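Long-range contacts in Rik1-associated factor 1 (Schizosaccharomyces pombe, PDB 4O9D), which serves, here represented by its WD-repeat propeller, in the Clr4 methyltransferase complex that methylates and ubiquitylates histone H3 to establish heterochromatin: residues A[33-38]-A[90-95]; A[44-49]-A[62-67]; A[236-241]-A[282-287]; A[276-281]-A[301-306]. One frame throughout, in Å; residues are numbered along the deposited sequence.

Contact 1 of 4, residues A[33-38]-A[90-95]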
loop_
_atom_site.group_PDB
_atom_site.type_symbol
_atom_site.label_atom_id
_atom_site.label_comp_id
_atom_site.label_asym_id
_atom_site.label_seq_id
_atom_site.Cartn_x
_atom_site.Cartn_y
_atom_site.Cartn_z
ATOM N N THR A 33 6.842 -6.002 9.410
ATOM C CA THR A 33 6.942 -4.940 8.430
ATOM C C THR A 33 5.772 -5.040 7.454
ATOM O O THR A 33 5.606 -6.057 6.754
ATOM C CB THR A 33 8.281 -4.959 7.707
ATOM O OG1 THR A 33 9.331 -4.867 8.681
ATOM C CG2 THR A 33 8.398 -3.767 6.723
ATOM N N VAL A 34 4.977 -3.969 7.421
ATOM C CA VAL A 34 3.791 -3.891 6.585
ATOM C C VAL A 34 3.726 -2.698 5.607
ATOM O O VAL A 34 2.740 -2.562 4.903
ATOM C CB VAL A 34 2.524 -3.885 7.449
ATOM C CG1 VAL A 34 2.486 -5.160 8.288
ATOM C CG2 VAL A 34 2.452 -2.604 8.319
ATOM N N CYS A 35 4.749 -1.847 5.562
ATOM C CA CYS A 35 4.932 -0.947 4.417
ATOM C C CYS A 35 6.406 -0.676 4.126
ATOM O O CYS A 35 7.257 -0.748 5.012
ATOM C CB CYS A 35 4.211 0.399 4.575
ATOM S SG CYS A 35 3.697 0.827 6.213
ATOM N N VAL A 36 6.677 -0.364 2.870
ATOM C CA VAL A 36 8.013 -0.090 2.386
ATOM C C VAL A 36 7.868 1.003 1.343
ATOM O O VAL A 36 6.907 1.003 0.567
ATOM C CB VAL A 36 8.641 -1.319 1.668
ATOM C CG1 VAL A 36 10.052 -0.976 1.207
ATOM C CG2 VAL A 36 8.629 -2.579 2.576
ATOM N N ALA A 37 8.812 1.930 1.301
ATOM C CA ALA A 37 8.760 2.955 0.276
ATOM C C ALA A 37 10.136 3.185 -0.274
ATOM O O ALA A 37 11.128 2.964 0.422
ATOM C CB ALA A 37 8.197 4.258 0.848
ATOM N N TYR A 38 10.188 3.645 -1.520
ATOM C CA TYR A 38 11.433 4.061 -2.130
ATOM C C TYR A 38 11.269 5.517 -2.545
ATOM O O TYR A 38 10.181 5.940 -2.917
ATOM C CB TYR A 38 11.748 3.210 -3.362
ATOM C CG TYR A 38 11.683 1.727 -3.126
ATOM C CD1 TYR A 38 12.790 1.022 -2.646
ATOM C CD2 TYR A 38 10.523 1.013 -3.412
ATOM C CE1 TYR A 38 12.733 -0.355 -2.430
ATOM C CE2 TYR A 38 10.455 -0.356 -3.216
ATOM C CZ TYR A 38 11.562 -1.042 -2.728
ATOM O OH TYR A 38 11.484 -2.412 -2.543
ATOM N N SER A 90 3.085 2.802 17.992
ATOM C CA SER A 90 1.852 2.606 17.229
ATOM C C SER A 90 2.154 2.150 15.800
ATOM O O SER A 90 2.990 2.731 15.122
ATOM C CB SER A 90 1.048 3.909 17.148
ATOM O OG SER A 90 0.894 4.516 18.418
ATOM N N THR A 91 1.440 1.128 15.351
ATOM C CA THR A 91 1.522 0.643 13.980
ATOM C C THR A 91 1.647 1.721 12.894
ATOM O O THR A 91 0.856 2.657 12.820
ATOM C CB THR A 91 0.294 -0.212 13.684
ATOM O OG1 THR A 91 0.329 -1.365 14.539
ATOM C CG2 THR A 91 0.265 -0.655 12.205
ATOM N N ILE A 92 2.638 1.563 12.029
ATOM C CA ILE A 92 2.773 2.433 10.874
ATOM C C ILE A 92 1.800 1.943 9.820
ATOM O O ILE A 92 1.844 0.774 9.425
ATOM C CB ILE A 92 4.193 2.421 10.284
ATOM C CG1 ILE A 92 5.208 2.871 11.342
ATOM C CG2 ILE A 92 4.258 3.329 9.031
ATOM C CD1 ILE A 92 5.078 4.313 11.738
ATOM N N SER A 93 0.922 2.829 9.363
ATOM C CA SER A 93 -0.127 2.408 8.454
ATOM C C SER A 93 0.245 2.736 7.004
ATOM O O SER A 93 -0.124 2.012 6.088
ATOM C CB SER A 93 -1.480 3.023 8.862
ATOM O OG SER A 93 -1.426 4.439 8.826
ATOM N N ASP A 94 0.995 3.803 6.779
ATOM C CA ASP A 94 1.438 4.087 5.427
ATOM C C ASP A 94 2.608 5.048 5.477
ATOM O O ASP A 94 2.891 5.648 6.505
ATOM C CB ASP A 94 0.297 4.669 4.572
ATOM C CG ASP A 94 0.370 4.224 3.081
ATOM O OD1 ASP A 94 1.397 3.625 2.675
ATOM O OD2 ASP A 94 -0.596 4.487 2.325
ATOM N N LEU A 95 3.302 5.175 4.363
ATOM C CA LEU A 95 4.356 6.161 4.246
ATOM C C LEU A 95 4.703 6.335 2.790
ATOM O O LEU A 95 4.452 5.448 1.973
ATOM C CB LEU A 95 5.589 5.778 5.070
ATOM C CG LEU A 95 5.931 4.303 5.250
ATOM C CD1 LEU A 95 6.389 3.690 3.955
ATOM C CD2 LEU A 95 7.006 4.165 6.332
HETATM O O HOH W 1 4.105 2.452 0.465
#
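Cys35 and Ala37 lie against Ile92 and Leu95 where two roughly parallel strands face each other. The strand axes run at 17° and come no closer than 6.8 Å, so side chains bridge the gap. The branch CD1 of Leu95 does most of the touching. It meets the CB of Ala37 at 3.6 Å and the CB of Cys35 at 4.0 Å. The first torsion of Leu95 (chi1 32°) sets CG between the backbone N and the carbonyl carbon, an unusual, partly eclipsed value. The SG of Cys35 reaches toward the start of the other strand and rests 3.8 Å from CG2 of Ile92. The CG1 branch of Ile92 leads away from this meeting. Val34 places CG2 at 3.6 Å from Ile92 O, a buried carbonyl oxygen with no hydrogen-bond partner in the model. Val34 and Cys35 both point at the other strand because they form a classic beta bulge opposite Gly48. Ser93 and Asp94 form a second one opposite Gly107. Asp94 OD1 accepts from Leu95 N, while its OD2 bridges to Lys135 and takes the N-H of Leu136. One water donates to Val36 O and, weakly, to Leu95 O. Such facing of strands from neighbouring blades, near the central channel, is characteristic of the beta-propeller fold.

Contact 2 of 4, residues A[44-49]-A[62-67]. With EDO (1,2-ethanediol), chain C.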
loop_
_atom_site.group_PDB
_atom_site.type_symbol
_atom_site.label_atom_id
_atom_site.label_comp_id
_atom_site.label_asym_id
_atom_site.label_seq_id
_atom_site.Cartn_x
_atom_site.Cartn_y
_atom_site.Cartn_z
ATOM N N LYS A 44 17.078 5.928 -1.466
ATOM C CA LYS A 44 16.773 5.704 -0.059
ATOM C C LYS A 44 15.473 4.940 0.018
ATOM O O LYS A 44 14.693 4.971 -0.937
ATOM C CB LYS A 44 16.639 7.045 0.670
ATOM C CG LYS A 44 17.915 7.871 0.673
ATOM C CD LYS A 44 17.769 9.111 1.535
ATOM C CE LYS A 44 19.116 9.764 1.819
ATOM N NZ LYS A 44 19.706 9.246 3.090
ATOM N N PHE A 45 15.248 4.251 1.136
ATOM C CA PHE A 45 14.023 3.492 1.331
ATOM C C PHE A 45 13.589 3.676 2.781
ATOM O O PHE A 45 14.363 4.148 3.610
ATOM C CB PHE A 45 14.267 2.006 1.033
ATOM C CG PHE A 45 15.192 1.354 2.009
ATOM C CD1 PHE A 45 14.701 0.790 3.174
ATOM C CD2 PHE A 45 16.573 1.336 1.777
ATOM C CE1 PHE A 45 15.569 0.179 4.098
ATOM C CE2 PHE A 45 17.450 0.736 2.686
ATOM C CZ PHE A 45 16.954 0.162 3.849
ATOM N N ALA A 46 12.361 3.296 3.090
ATOM C CA ALA A 46 11.878 3.346 4.456
ATOM C C ALA A 46 10.977 2.158 4.755
ATOM O O ALA A 46 10.258 1.677 3.880
ATOM C CB ALA A 46 11.133 4.696 4.744
ATOM N N LEU A 47 11.018 1.701 6.005
ATOM C CA LEU A 47 10.288 0.517 6.446
ATOM C C LEU A 47 9.402 0.876 7.619
ATOM O O LEU A 47 9.887 1.415 8.605
ATOM C CB LEU A 47 11.265 -0.568 6.925
ATOM C CG LEU A 47 12.408 -0.982 6.000
ATOM C CD1 LEU A 47 13.363 -1.954 6.742
ATOM C CD2 LEU A 47 11.885 -1.629 4.720
ATOM N N GLY A 48 8.112 0.548 7.528
ATOM C CA GLY A 48 7.213 0.697 8.648
ATOM C C GLY A 48 6.651 -0.627 9.107
ATOM O O GLY A 48 6.220 -1.432 8.285
ATOM N N SER A 49 6.625 -0.849 10.415
ATOM C CA SER A 49 6.103 -2.097 10.953
ATOM C C SER A 49 5.038 -1.885 12.014
ATOM O O SER A 49 4.757 -0.743 12.435
ATOM C CB SER A 49 7.235 -2.990 11.495
ATOM O OG SER A 49 8.035 -2.319 12.440
ATOM N N LEU A 62 10.004 2.260 12.732
ATOM C CA LEU A 62 10.084 3.183 11.584
ATOM C C LEU A 62 11.536 3.471 11.170
ATOM O O LEU A 62 12.279 4.153 11.885
ATOM C CB LEU A 62 9.332 4.500 11.900
ATOM C CG LEU A 62 9.344 5.525 10.758
ATOM C CD1 LEU A 62 8.631 4.979 9.511
ATOM C CD2 LEU A 62 8.751 6.878 11.199
ATOM N N TRP A 63 11.946 2.948 10.012
ATOM C CA TRP A 63 13.354 3.032 9.614
ATOM C C TRP A 63 13.549 3.704 8.257
ATOM O O TRP A 63 12.680 3.656 7.374
ATOM C CB TRP A 63 13.988 1.643 9.608
ATOM C CG TRP A 63 13.911 0.934 10.939
ATOM C CD1 TRP A 63 12.803 0.376 11.510
ATOM C CD2 TRP A 63 14.997 0.702 11.860
ATOM N NE1 TRP A 63 13.128 -0.177 12.727
ATOM C CE2 TRP A 63 14.467 0.006 12.961
ATOM C CE3 TRP A 63 16.360 1.030 11.859
ATOM C CZ2 TRP A 63 15.253 -0.375 14.054
ATOM C CZ3 TRP A 63 17.138 0.652 12.939
ATOM C CH2 TRP A 63 16.584 -0.050 14.018
ATOM N N ILE A 64 14.700 4.348 8.100
ATOM C CA ILE A 64 15.062 4.954 6.832
ATOM C C ILE A 64 16.450 4.467 6.530
ATOM O O ILE A 64 17.341 4.562 7.394
ATOM C CB ILE A 64 15.082 6.503 6.874
ATOM C CG1 ILE A 64 13.698 7.067 7.188
ATOM C CG2 ILE A 64 15.565 7.066 5.527
ATOM C CD1 ILE A 64 13.604 8.579 6.967
ATOM N N GLY A 65 16.627 3.938 5.321
ATOM C CA GLY A 65 17.897 3.382 4.886
ATOM C C GLY A 65 18.410 4.087 3.640
ATOM O O GLY A 65 17.652 4.774 2.948
ATOM N N ASP A 66 19.701 3.900 3.358
ATOM C CA ASP A 66 20.382 4.565 2.259
ATOM C C ASP A 66 21.128 3.516 1.437
ATOM O O ASP A 66 21.964 2.787 1.973
ATOM C CB ASP A 66 21.382 5.589 2.820
ATOM C CG ASP A 66 22.085 6.375 1.729
ATOM O OD1 ASP A 66 23.039 5.841 1.131
ATOM O OD2 ASP A 66 21.670 7.524 1.457
ATOM N N PHE A 67 20.837 3.447 0.141
ATOM C CA PHE A 67 21.377 2.384 -0.707
ATOM C C PHE A 67 22.887 2.573 -0.975
ATOM O O PHE A 67 23.643 1.613 -0.978
ATOM C CB PHE A 67 20.599 2.288 -2.024
ATOM C CG PHE A 67 19.188 1.733 -1.876
ATOM C CD1 PHE A 67 18.942 0.593 -1.118
ATOM C CD2 PHE A 67 18.113 2.349 -2.506
ATOM C CE1 PHE A 67 17.643 0.068 -0.995
ATOM C CE2 PHE A 67 16.807 1.832 -2.387
ATOM C CZ PHE A 67 16.578 0.687 -1.622
HETATM C C1 EDO C . 19.360 6.837 6.802
HETATM O O1 EDO C . 19.448 7.988 5.951
HETATM C C2 EDO C . 20.581 5.937 6.605
HETATM O O2 EDO C . 21.806 6.680 6.686
#
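Phe45 lays its ring over Gly65, its partner on the adjacent antiparallel strand. Gly65 CA sits 3.7 Å from the ring centroid, 25° off the ring normal, nearer the rim than the middle. The first torsion of Phe45 (chi1 67°) sets CG between the backbone N and the carbonyl carbon. Phe67 flanks the same ring. Its CE1 is 3.2 Å from Phe45 CD2, but the planes are slid apart and the rings barely overlap. An alanine in place of Phe45 would probably leave Gly65 CA uncovered and Phe67 CE1 without its ring neighbour. On the other face of the sheet, Lys44 NZ forms a salt bridge of 3.1 Å with Asp66 OD2, using the anti lone pair of that oxygen. The lysine also makes a weak bond to a 1,2-ethanediol molecule. Asp66 OD1 takes the N-H of Ser69, which gives the carboxylate a second hold. Four backbone bonds set the register. Phe45 and Gly65 exchange one pair, with Gly65 N to Phe45 O at 2.8 Å. Leu47 and Trp63 exchange the other. Outside the two strands, Phe419 meets the ring of Phe45, and Lys393 makes a cation-pi contact with Phe67. Leu104 of the next blade touches Ala46 and Ile64. An aromatic ring folded over a cross-strand glycine is consistent with the aromatic rescue of glycine known in antiparallel sheets, here between the two middle strands of a propeller blade.

Contact 3 of 4, residues A[236-241]-A[282-287]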
loop_
_atom_site.group_PDB
_atom_site.type_symbol
_atom_site.label_atom_id
_atom_site.label_comp_id
_atom_site.label_asym_id
_atom_site.label_seq_id
_atom_site.Cartn_x
_atom_site.Cartn_y
_atom_site.Cartn_z
ATOM N N PHE A 236 -14.779 -1.444 0.879
ATOM C CA PHE A 236 -13.698 -1.420 -0.080
ATOM C C PHE A 236 -12.366 -1.698 0.593
ATOM O O PHE A 236 -12.079 -1.184 1.673
ATOM C CB PHE A 236 -13.701 -0.116 -0.871
ATOM C CG PHE A 236 -14.770 -0.094 -1.913
ATOM C CD1 PHE A 236 -16.092 0.119 -1.558
ATOM C CD2 PHE A 236 -14.471 -0.361 -3.232
ATOM C CE1 PHE A 236 -17.091 0.072 -2.512
ATOM C CE2 PHE A 236 -15.468 -0.406 -4.186
ATOM C CZ PHE A 236 -16.767 -0.194 -3.836
ATOM N N THR A 237 -11.582 -2.545 -0.069
ATOM C CA THR A 237 -10.378 -3.114 0.491
ATOM C C THR A 237 -9.127 -2.710 -0.275
ATOM O O THR A 237 -8.044 -2.741 0.275
ATOM C CB THR A 237 -10.441 -4.675 0.531
ATOM O OG1 THR A 237 -10.637 -5.216 -0.794
ATOM C CG2 THR A 237 -11.572 -5.157 1.445
ATOM N N SER A 238 -9.255 -2.316 -1.538
ATOM C CA SER A 238 -8.047 -2.053 -2.293
ATOM C C SER A 238 -8.322 -1.204 -3.544
ATOM O O SER A 238 -9.351 -1.355 -4.162
ATOM C CB SER A 238 -7.445 -3.415 -2.684
ATOM O OG SER A 238 -6.540 -3.295 -3.739
ATOM N N LEU A 239 -7.382 -0.328 -3.893
ATOM C CA LEU A 239 -7.490 0.586 -5.038
ATOM C C LEU A 239 -6.189 0.503 -5.783
ATOM O O LEU A 239 -5.110 0.549 -5.158
ATOM C CB LEU A 239 -7.641 2.057 -4.570
ATOM C CG LEU A 239 -8.871 2.536 -3.820
ATOM C CD1 LEU A 239 -8.775 4.089 -3.572
ATOM C CD2 LEU A 239 -10.143 2.250 -4.574
ATOM N N TYR A 240 -6.258 0.376 -7.103
ATOM C CA TYR A 240 -5.036 0.267 -7.882
ATOM C C TYR A 240 -5.195 1.027 -9.193
ATOM O O TYR A 240 -6.103 0.728 -9.955
ATOM C CB TYR A 240 -4.705 -1.212 -8.148
ATOM C CG TYR A 240 -3.467 -1.439 -8.956
ATOM C CD1 TYR A 240 -3.474 -1.269 -10.341
ATOM C CD2 TYR A 240 -2.285 -1.854 -8.351
ATOM C CE1 TYR A 240 -2.332 -1.514 -11.104
ATOM C CE2 TYR A 240 -1.126 -2.111 -9.118
ATOM C CZ TYR A 240 -1.164 -1.926 -10.490
ATOM O OH TYR A 240 -0.031 -2.127 -11.245
ATOM N N MET A 241 -4.310 1.992 -9.440
ATOM C CA MET A 241 -4.352 2.819 -10.655
ATOM C C MET A 241 -3.393 2.251 -11.736
ATOM O O MET A 241 -2.207 1.999 -11.468
ATOM C CB MET A 241 -3.970 4.276 -10.307
ATOM C CG MET A 241 -3.904 5.222 -11.516
ATOM S SD MET A 241 -5.559 5.638 -12.167
ATOM C CE MET A 241 -6.191 6.685 -10.842
ATOM N N ASN A 282 -7.781 -8.993 -0.412
ATOM C CA ASN A 282 -6.696 -8.145 0.092
ATOM C C ASN A 282 -6.199 -7.153 -0.970
ATOM O O ASN A 282 -5.901 -6.001 -0.641
ATOM C CB ASN A 282 -5.484 -8.977 0.539
ATOM C CG ASN A 282 -5.732 -9.773 1.821
ATOM O OD1 ASN A 282 -6.634 -9.487 2.595
ATOM N ND2 ASN A 282 -4.907 -10.780 2.039
ATOM N N HIS A 283 -6.079 -7.598 -2.228
ATOM C CA HIS A 283 -5.462 -6.765 -3.269
ATOM C C HIS A 283 -6.073 -7.044 -4.636
ATOM O O HIS A 283 -6.182 -8.212 -5.044
ATOM C CB HIS A 283 -3.939 -7.030 -3.373
ATOM C CG HIS A 283 -3.181 -6.738 -2.118
ATOM N ND1 HIS A 283 -2.928 -5.455 -1.690
ATOM C CD2 HIS A 283 -2.634 -7.564 -1.187
ATOM C CE1 HIS A 283 -2.271 -5.495 -0.540
ATOM N NE2 HIS A 283 -2.066 -6.760 -0.221
ATOM N N ALA A 284 -6.436 -5.980 -5.349
ATOM C CA ALA A 284 -6.822 -6.090 -6.757
ATOM C C ALA A 284 -5.812 -5.335 -7.613
ATOM O O ALA A 284 -5.290 -4.293 -7.172
ATOM C CB ALA A 284 -8.211 -5.507 -6.962
ATOM N N THR A 285 -5.526 -5.824 -8.827
ATOM C CA THR A 285 -4.654 -5.068 -9.739
ATOM C C THR A 285 -5.183 -5.071 -11.171
ATOM O O THR A 285 -6.186 -5.718 -11.491
ATOM C CB THR A 285 -3.171 -5.599 -9.783
ATOM O OG1 THR A 285 -3.112 -6.807 -10.556
ATOM C CG2 THR A 285 -2.640 -5.848 -8.372
ATOM N N ILE A 286 -4.526 -4.286 -12.013
ATOM C CA ILE A 286 -4.699 -4.395 -13.454
ATOM C C ILE A 286 -3.331 -4.699 -14.024
ATOM O O ILE A 286 -2.353 -4.085 -13.590
ATOM C CB ILE A 286 -5.121 -3.055 -14.090
ATOM C CG1 ILE A 286 -6.424 -2.533 -13.494
ATOM C CG2 ILE A 286 -5.251 -3.231 -15.597
ATOM C CD1 ILE A 286 -6.645 -1.033 -13.757
ATOM N N SER A 287 -3.252 -5.560 -15.033
ATOM C CA SER A 287 -1.969 -5.836 -15.683
ATOM C C SER A 287 -1.376 -4.596 -16.334
ATOM O O SER A 287 -2.086 -3.640 -16.634
ATOM C CB SER A 287 -2.095 -6.955 -16.744
ATOM O OG SER A 287 -2.927 -6.553 -17.827
HETATM O O HOH W 2 -3.646 -2.957 -2.168
HETATM O O HOH W 3 -0.231 -2.578 -13.853
#
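Tyr240 crosses Thr285 obliquely, the ring over the threonine. Its CB starts 3.3 Å from Ala284 O. CG is anti to the backbone N (chi1 179°) and comes to 3.9 Å from Thr285 CA. The ring then spreads over the threonine side chain. Thr285 CB stands 4.0 Å from the ring centroid, 7° off the normal, a CH-pi contact over the centre. CD2 meets the methyl CG2 of Thr285. Further out, CE1 is 3.6 Å from Ile286 O. At the tip, OH is hydrogen-bonded to a water at 2.7 Å, and that water donates to Ile286 O. The two strands are the innermost strands of successive propeller blades, running side by side in roughly the same direction, and the second belongs to WD repeat 2. Thr285 itself is held by Thr294 and Trp344 through OG1. Toward the start of the strands, Ser238 OG accepts from Ala284 N at 3.1 Å, a nearly straight bond of 172°. A second water links His283 ND1 to the same OG, weakly on the serine side. Asn282 and His283 form a classic beta bulge opposite Ser296.

Contact 4 of 4, residues A[276-281]-A[301-306]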
loop_
_atom_site.group_PDB
_atom_site.type_symbol
_atom_site.label_atom_id
_atom_site.label_comp_id
_atom_site.label_asym_id
_atom_site.label_seq_id
_atom_site.Cartn_x
_atom_site.Cartn_y
_atom_site.Cartn_z
ATOM N N THR A 276 -16.255 -12.715 -7.428
ATOM C CA THR A 276 -15.379 -13.805 -7.025
ATOM C C THR A 276 -15.977 -14.450 -5.814
ATOM O O THR A 276 -16.666 -13.779 -5.025
ATOM C CB THR A 276 -14.005 -13.277 -6.580
ATOM O OG1 THR A 276 -13.208 -14.361 -6.087
ATOM C CG2 THR A 276 -14.171 -12.283 -5.471
ATOM N N THR A 277 -15.657 -15.721 -5.617
ATOM C CA THR A 277 -16.086 -16.438 -4.422
ATOM C C THR A 277 -15.251 -16.114 -3.174
ATOM O O THR A 277 -15.633 -16.477 -2.057
ATOM C CB THR A 277 -16.024 -17.951 -4.660
ATOM O OG1 THR A 277 -14.755 -18.280 -5.222
ATOM C CG2 THR A 277 -17.111 -18.372 -5.611
ATOM N N GLN A 278 -14.121 -15.432 -3.351
ATOM C CA GLN A 278 -13.299 -15.024 -2.210
ATOM C C GLN A 278 -14.085 -14.164 -1.234
ATOM O O GLN A 278 -14.702 -13.178 -1.622
ATOM C CB GLN A 278 -12.082 -14.234 -2.694
ATOM C CG GLN A 278 -11.178 -15.060 -3.565
ATOM C CD GLN A 278 -10.187 -14.233 -4.320
ATOM O OE1 GLN A 278 -10.565 -13.416 -5.158
ATOM N NE2 GLN A 278 -8.906 -14.433 -4.031
ATOM N N LYS A 279 -14.048 -14.525 0.040
ATOM C CA LYS A 279 -14.812 -13.803 1.030
ATOM C C LYS A 279 -14.053 -12.592 1.576
ATOM O O LYS A 279 -14.657 -11.725 2.206
ATOM C CB LYS A 279 -15.204 -14.748 2.164
ATOM C CG LYS A 279 -14.054 -15.131 3.058
ATOM C CD LYS A 279 -14.256 -16.526 3.635
ATOM C CE LYS A 279 -13.449 -16.717 4.908
ATOM N NZ LYS A 279 -14.203 -17.557 5.888
ATOM N N ASP A 280 -12.741 -12.517 1.328
ATOM C CA ASP A 280 -11.955 -11.383 1.803
ATOM C C ASP A 280 -10.875 -11.040 0.789
ATOM O O ASP A 280 -9.860 -11.740 0.695
ATOM C CB ASP A 280 -11.306 -11.716 3.157
ATOM C CG ASP A 280 -10.812 -10.471 3.900
ATOM O OD1 ASP A 280 -10.611 -9.401 3.267
ATOM O OD2 ASP A 280 -10.622 -10.571 5.129
ATOM N N ILE A 281 -11.073 -9.965 0.030
ATOM C CA ILE A 281 -10.078 -9.584 -0.970
ATOM C C ILE A 281 -9.058 -8.618 -0.346
ATOM O O ILE A 281 -9.423 -7.540 0.190
ATOM C CB ILE A 281 -10.724 -8.906 -2.214
ATOM C CG1 ILE A 281 -11.766 -9.806 -2.882
ATOM C CG2 ILE A 281 -9.648 -8.505 -3.222
ATOM C CD1 ILE A 281 -12.375 -9.144 -4.149
ATOM N N GLN A 301 -5.082 -17.424 -2.779
ATOM C CA GLN A 301 -5.002 -17.610 -4.230
ATOM C C GLN A 301 -5.467 -16.338 -4.915
ATOM O O GLN A 301 -6.083 -15.497 -4.272
ATOM C CB GLN A 301 -5.842 -18.814 -4.678
ATOM C CG GLN A 301 -7.320 -18.688 -4.366
ATOM C CD GLN A 301 -8.035 -20.034 -4.465
ATOM O OE1 GLN A 301 -7.391 -21.084 -4.626
ATOM N NE2 GLN A 301 -9.365 -20.015 -4.351
ATOM N N THR A 302 -5.135 -16.191 -6.199
ATOM C CA THR A 302 -5.460 -14.987 -6.969
ATOM C C THR A 302 -6.303 -15.383 -8.170
ATOM O O THR A 302 -5.864 -16.214 -8.996
ATOM C CB THR A 302 -4.177 -14.319 -7.508
ATOM O OG1 THR A 302 -3.355 -13.871 -6.421
ATOM C CG2 THR A 302 -4.510 -13.159 -8.440
ATOM N N PHE A 303 -7.509 -14.830 -8.266
ATOM C CA PHE A 303 -8.319 -14.994 -9.477
ATOM C C PHE A 303 -7.864 -13.975 -10.526
ATOM O O PHE A 303 -7.543 -12.850 -10.180
ATOM C CB PHE A 303 -9.823 -14.838 -9.170
ATOM C CG PHE A 303 -10.437 -16.048 -8.497
ATOM C CD1 PHE A 303 -10.286 -16.255 -7.148
ATOM C CD2 PHE A 303 -11.150 -16.986 -9.236
ATOM C CE1 PHE A 303 -10.838 -17.347 -6.527
ATOM C CE2 PHE A 303 -11.697 -18.091 -8.622
ATOM C CZ PHE A 303 -11.543 -18.267 -7.257
ATOM N N VAL A 304 -7.824 -14.384 -11.792
ATOM C CA VAL A 304 -7.454 -13.498 -12.896
ATOM C C VAL A 304 -8.514 -13.513 -13.987
ATOM O O VAL A 304 -9.023 -14.582 -14.312
ATOM C CB VAL A 304 -6.155 -13.917 -13.531
ATOM C CG1 VAL A 304 -5.760 -12.897 -14.620
ATOM C CG2 VAL A 304 -5.053 -14.034 -12.449
ATOM N N TRP A 305 -8.822 -12.333 -14.547
ATOM C CA TRP A 305 -9.820 -12.188 -15.605
ATOM C C TRP A 305 -9.218 -11.456 -16.788
ATOM O O TRP A 305 -8.401 -10.564 -16.632
ATOM C CB TRP A 305 -11.025 -11.342 -15.134
ATOM C CG TRP A 305 -11.873 -11.941 -14.080
ATOM C CD1 TRP A 305 -12.934 -12.787 -14.262
ATOM C CD2 TRP A 305 -11.765 -11.733 -12.666
ATOM N NE1 TRP A 305 -13.478 -13.123 -13.048
ATOM C CE2 TRP A 305 -12.788 -12.483 -12.055
ATOM C CE3 TRP A 305 -10.905 -10.981 -11.859
ATOM C CZ2 TRP A 305 -12.980 -12.507 -10.672
ATOM C CZ3 TRP A 305 -11.093 -11.004 -10.479
ATOM C CH2 TRP A 305 -12.119 -11.769 -9.900
ATOM N N ASP A 306 -9.651 -11.836 -17.978
ATOM C CA ASP A 306 -9.399 -11.091 -19.189
ATOM C C ASP A 306 -10.557 -10.133 -19.317
ATOM O O ASP A 306 -11.697 -10.558 -19.470
ATOM C CB ASP A 306 -9.417 -12.071 -20.370
ATOM C CG ASP A 306 -9.277 -11.392 -21.718
ATOM O OD1 ASP A 306 -9.483 -10.165 -21.847
ATOM O OD2 ASP A 306 -8.944 -12.112 -22.672
#
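Thr276, Thr277 and Gln278 pack against the ring of Phe303. The van der Waals contacts come first. Thr276 OG1 sits over one face of the ring, 3.6 Å from Phe303 CD1 and offset toward the rim. Gln278 slides past the phenylalanine in the opposite direction. Its CD comes to 3.5 Å from Phe303 CD1, with amide and ring planes 59° apart, and its NE2 lies at the ring edge, in plane. Thr277 approaches at about a right angle, with OG1 3.8 Å from Phe303 CZ. Beside this, Thr276 CB meets the edge of the Trp305 indole, 4.1 Å from CH2.

Two hydrogen bonds lie within the loop. Thr276 OG1 accepts from Gln278 N at 3.1 Å and 170°, which makes an ST turn. The same hydroxyl donates to Gln278 OE1 at 3.0 Å, so OG1 is gripped twice by one residue. Two more tie Gln278 to residues outside the loop: Ser295 OG to OE1, and NE2 to Asp299 OD1. NE2 is 3.0 Å from Gln301 O as well, but the angle is too poor for a bond. An alanine in place of Gln278 would probably leave Ser295 and Asp299 without this partner and open a gap at the edge of Phe303.

The loop joins the outer strand 269-276 of one blade to the inner strand 281-286 of the next. It packs on the third strand of that next blade, which ends in the Trp305-Asp306 dipeptide that gives WD-repeat propellers their name.

The chain folds into a ring of eight blades. Contacts 1 and 2 meet through neighbouring strands 33-38 and 44-49 of one sheet, and their centres are about 9 Å apart. Contact 2 falls between the two segments of contact 1 in the chain. Contacts 3 and 4 follow, about 11 Å apart centre to centre, with alternating segments; both reach the sheet of strands 281-286 and 301-306. The centres of contacts 2 and 4 lie about 32 Å apart on opposite sides of the chain's centre. Contact 2 pairs strands within a blade, contacts 1 and 3 join inner strands of successive blades, and contact 4 packs a connecting loop on the next blade, tying the ring together.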